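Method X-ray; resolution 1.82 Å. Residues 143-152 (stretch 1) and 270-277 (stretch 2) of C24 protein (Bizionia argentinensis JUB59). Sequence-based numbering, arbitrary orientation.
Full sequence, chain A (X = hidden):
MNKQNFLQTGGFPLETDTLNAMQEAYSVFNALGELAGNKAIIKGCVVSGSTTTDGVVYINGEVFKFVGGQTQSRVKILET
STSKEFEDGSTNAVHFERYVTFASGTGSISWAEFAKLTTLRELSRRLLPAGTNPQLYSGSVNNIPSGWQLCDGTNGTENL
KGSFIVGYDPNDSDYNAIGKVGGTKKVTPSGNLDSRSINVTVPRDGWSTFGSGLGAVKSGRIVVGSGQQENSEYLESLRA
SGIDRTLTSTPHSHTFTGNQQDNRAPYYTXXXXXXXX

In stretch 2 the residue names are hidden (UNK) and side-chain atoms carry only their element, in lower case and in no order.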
# COMPACT_ATOMS: atom_id res chain seq x y z
N ASN A 143 -6.53 -17.94 15.05
CA ASN A 143 -7.94 -17.91 15.42
C ASN A 143 -8.76 -17.01 14.48
O ASN A 143 -9.49 -16.12 14.93
CB ASN A 143 -8.09 -17.53 16.91
CG ASN A 143 -9.48 -17.74 17.48
OD1 ASN A 143 -10.23 -18.65 17.08
ND2 ASN A 143 -9.85 -16.89 18.43
N ILE A 144 -8.62 -17.23 13.16
CA ILE A 144 -9.37 -16.46 12.15
C ILE A 144 -10.87 -16.81 12.33
O ILE A 144 -11.20 -18.00 12.38
CB ILE A 144 -8.84 -16.72 10.71
CG1 ILE A 144 -7.41 -16.12 10.55
CG2 ILE A 144 -9.79 -16.11 9.66
CD1 ILE A 144 -6.62 -16.60 9.32
N PRO A 145 -11.75 -15.80 12.49
CA PRO A 145 -13.19 -16.09 12.71
C PRO A 145 -13.85 -17.04 11.71
O PRO A 145 -13.43 -17.16 10.56
CB PRO A 145 -13.83 -14.70 12.71
CG PRO A 145 -12.73 -13.79 13.19
CD PRO A 145 -11.51 -14.34 12.50
N SER A 146 -14.90 -17.74 12.19
CA SER A 146 -15.67 -18.70 11.42
C SER A 146 -16.23 -18.08 10.15
O SER A 146 -16.80 -16.99 10.18
CB SER A 146 -16.81 -19.28 12.27
OG SER A 146 -17.65 -20.09 11.48
N GLY A 147 -16.03 -18.77 9.03
CA GLY A 147 -16.50 -18.30 7.73
C GLY A 147 -15.45 -17.48 7.00
O GLY A 147 -15.61 -17.19 5.81
N TRP A 148 -14.38 -17.11 7.69
CA TRP A 148 -13.29 -16.31 7.11
C TRP A 148 -12.04 -17.16 6.89
O TRP A 148 -11.84 -18.14 7.61
CB TRP A 148 -12.93 -15.13 8.04
CG TRP A 148 -14.03 -14.12 8.20
CD1 TRP A 148 -15.13 -14.22 9.01
CD2 TRP A 148 -14.10 -12.82 7.60
NE1 TRP A 148 -15.90 -13.08 8.91
CE2 TRP A 148 -15.29 -12.20 8.05
CE3 TRP A 148 -13.25 -12.11 6.71
CZ2 TRP A 148 -15.65 -10.91 7.65
CZ3 TRP A 148 -13.63 -10.85 6.29
CH2 TRP A 148 -14.82 -10.26 6.75
N GLN A 149 -11.18 -16.74 5.95
CA GLN A 149 -9.90 -17.40 5.72
C GLN A 149 -8.89 -16.37 5.23
O GLN A 149 -9.28 -15.31 4.73
CB GLN A 149 -10.01 -18.55 4.69
CG GLN A 149 -10.19 -18.10 3.25
CD GLN A 149 -9.90 -19.22 2.28
OE1 GLN A 149 -10.74 -20.09 2.04
NE2 GLN A 149 -8.72 -19.19 1.68
N LEU A 150 -7.61 -16.72 5.29
CA LEU A 150 -6.52 -15.91 4.78
C LEU A 150 -6.63 -15.84 3.24
O LEU A 150 -7.02 -16.84 2.61
CB LEU A 150 -5.22 -16.62 5.20
CG LEU A 150 -3.94 -15.80 5.33
CD1 LEU A 150 -4.04 -14.77 6.48
CD2 LEU A 150 -2.75 -16.73 5.55
N CYS A 151 -6.33 -14.67 2.64
CA CYS A 151 -6.30 -14.54 1.17
C CYS A 151 -4.95 -15.16 0.76
O CYS A 151 -3.92 -14.47 0.72
CB CYS A 151 -6.41 -13.09 0.74
SG CYS A 151 -8.02 -12.34 1.14
N ASP A 152 -4.96 -16.49 0.56
CA ASP A 152 -3.75 -17.28 0.28
C ASP A 152 -3.70 -18.01 -1.07
O ASP A 152 -2.75 -18.75 -1.34
CB ASP A 152 -3.51 -18.27 1.43
CG ASP A 152 -4.67 -19.23 1.70
OD1 ASP A 152 -5.62 -19.27 0.89
OD2 ASP A 152 -4.67 -19.87 2.77
N UNK A 270 0.03 -6.80 8.25
CA UNK A 270 -1.33 -7.13 8.66
C UNK A 270 -1.77 -8.32 7.79
O UNK A 270 -1.30 -8.48 6.67
c UNK A 270 -2.13 -4.99 10.83
c UNK A 270 -2.30 -5.95 8.47
c UNK A 270 -3.09 -3.60 8.98
c UNK A 270 -2.06 -4.69 9.32
N UNK A 271 -2.73 -9.11 8.27
CA UNK A 271 -3.22 -10.21 7.45
C UNK A 271 -4.38 -9.72 6.59
O UNK A 271 -5.19 -8.90 7.03
c UNK A 271 -3.69 -11.35 8.34
N UNK A 272 -4.45 -10.23 5.36
CA UNK A 272 -5.57 -10.02 4.44
C UNK A 272 -6.44 -11.27 4.57
O UNK A 272 -5.97 -12.39 4.30
o UNK A 272 -3.07 -4.58 2.39
c UNK A 272 -5.40 -7.34 2.78
c UNK A 272 -5.13 -9.83 2.99
c UNK A 272 -4.89 -6.06 2.62
c UNK A 272 -4.57 -8.45 2.77
c UNK A 272 -3.53 -5.87 2.49
c UNK A 272 -2.68 -6.96 2.45
c UNK A 272 -3.20 -8.25 2.61
N UNK A 273 -7.66 -11.09 5.04
CA UNK A 273 -8.60 -12.21 5.20
C UNK A 273 -9.84 -11.93 4.36
O UNK A 273 -10.09 -10.78 3.98
c UNK A 273 -9.74 -11.35 7.37
c UNK A 273 -8.95 -12.52 6.68
c UNK A 273 -10.34 -11.71 8.76
c UNK A 273 -7.71 -13.02 7.48
N UNK A 274 -10.65 -12.96 4.10
CA UNK A 274 -11.85 -12.76 3.30
C UNK A 274 -12.99 -13.66 3.78
O UNK A 274 -12.73 -14.75 4.27
c UNK A 274 -12.63 -12.38 0.86
c UNK A 274 -11.14 -14.40 1.44
c UNK A 274 -12.16 -12.03 -0.48
c UNK A 274 -11.54 -12.96 1.79
N UNK A 275 -14.21 -13.19 3.66
CA UNK A 275 -15.34 -13.98 4.07
C UNK A 275 -15.74 -14.93 2.92
O UNK A 275 -16.02 -14.48 1.83
o UNK A 275 -20.87 -16.23 6.35
c UNK A 275 -19.81 -15.48 5.91
c UNK A 275 -17.68 -13.91 4.99
c UNK A 275 -19.84 -14.95 4.64
c UNK A 275 -17.66 -14.46 6.27
c UNK A 275 -18.73 -15.23 6.74
c UNK A 275 -16.51 -13.10 4.48
c UNK A 275 -18.78 -14.16 4.19
N UNK A 276 -15.78 -16.23 3.21
CA UNK A 276 -16.15 -17.28 2.26
C UNK A 276 -17.60 -17.74 2.51
O UNK A 276 -18.41 -17.74 1.59
c UNK A 276 -15.12 -18.46 2.27
c UNK A 276 -13.69 -17.97 1.87
c UNK A 276 -13.49 -17.42 0.38
c UNK A 276 -15.57 -19.65 1.38
N UNK A 277 -17.91 -18.08 3.75
CA UNK A 277 -19.25 -18.54 4.12
C UNK A 277 -19.20 -19.52 5.28
O UNK A 277 -18.21 -20.28 5.39
OXT UNK A 277 -20.18 -19.55 6.06
O HOH W 1 -3.57 -13.05 2.87

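Position 270 carries four side-chain carbons, forked at the second, and touches nothing on stretch 1. A fork there means leucine, and Leu270 is buried against other parts of the protein.

Position 271 has a single carbon, its CB, 3.9 Å from CD1 of Leu150. One carbon means alanine; the single methyl of Ala271, pointing toward stretch 1, packs against the end of Leu150.

At 272, one carbon leads to a six-carbon ring bearing an oxygen; the CB lies 4.2 Å from CB of Cys151. This is tyrosine. The ring of Tyr272 leads away from stretch 1, so mainly its CB and backbone serve this contact: Cys151 N donates to Tyr272 O at 2.8 Å, and water 1 donates to Tyr272 O (2.9 Å) and Cys151 O (2.6 Å).

Position 273 shows four carbons forked at the first, one arm two carbons long. The long arm ends 3.6 Å from CE3 of Trp148, whereas the short-arm carbon lies 4.2 Å from both CD1 of Ile144 and CD1 of Leu150. This is isoleucine; beta branching lets Ile273 meet three apolar neighbours.

Position 274 repeats that pattern, with its CB 3.6 Å from SG of Cys151; it too is isoleucine. Ile274 shares a sheet face with Gln149, and its CG2 lies 4.2 Å from Gln149 CG, so an apolar branch meets the aliphatic part of a polar chain.

Position 275 again has one carbon, then a six-carbon ring with an oxygen. Its CB sits 3.7 Å from the centroid of the Trp148 six-membered ring, almost on the normal, a CH-pi contact. This is tyrosine. The edge of Tyr275 turns toward the face of the Trp148 five-membered ring, centroids 5.0 Å apart; CB and ring edge thus cover the indole while the hydroxyl is hydrogen-bonded elsewhere in the structure.

At 276, four carbons fork at the first, and the inner carbon of the two-carbon arm lies 3.6 Å from Gln149 OE1. This is isoleucine; exposed Ile276 lays an aliphatic arm alongside the Gln149 side chain.

Position 277 has no side-chain atoms and ends in a carboxylate; its N donates to Gly147 O at 3.2 Å. It is glycine: with phi at 150°, a CB on Gly277 would jam against the preceding carbonyl oxygen.

The contact is an antiparallel pairing. Gln149 N donates to Ile274 O (3.0 Å), and Ile274 N to Gln149 O (2.8 Å). Beyond the strand, Gly147 O also accepts from Ile276 N (2.8 Å). The approach depends on Gly147 lacking a side chain: an ideal CB would lie 2.7 Å from Tyr275 CE1. Aromatic packing joins Trp148 and Tyr275, with 683 Å² buried in all.

Stretch 2, residues 270-277: LAYIIYIG
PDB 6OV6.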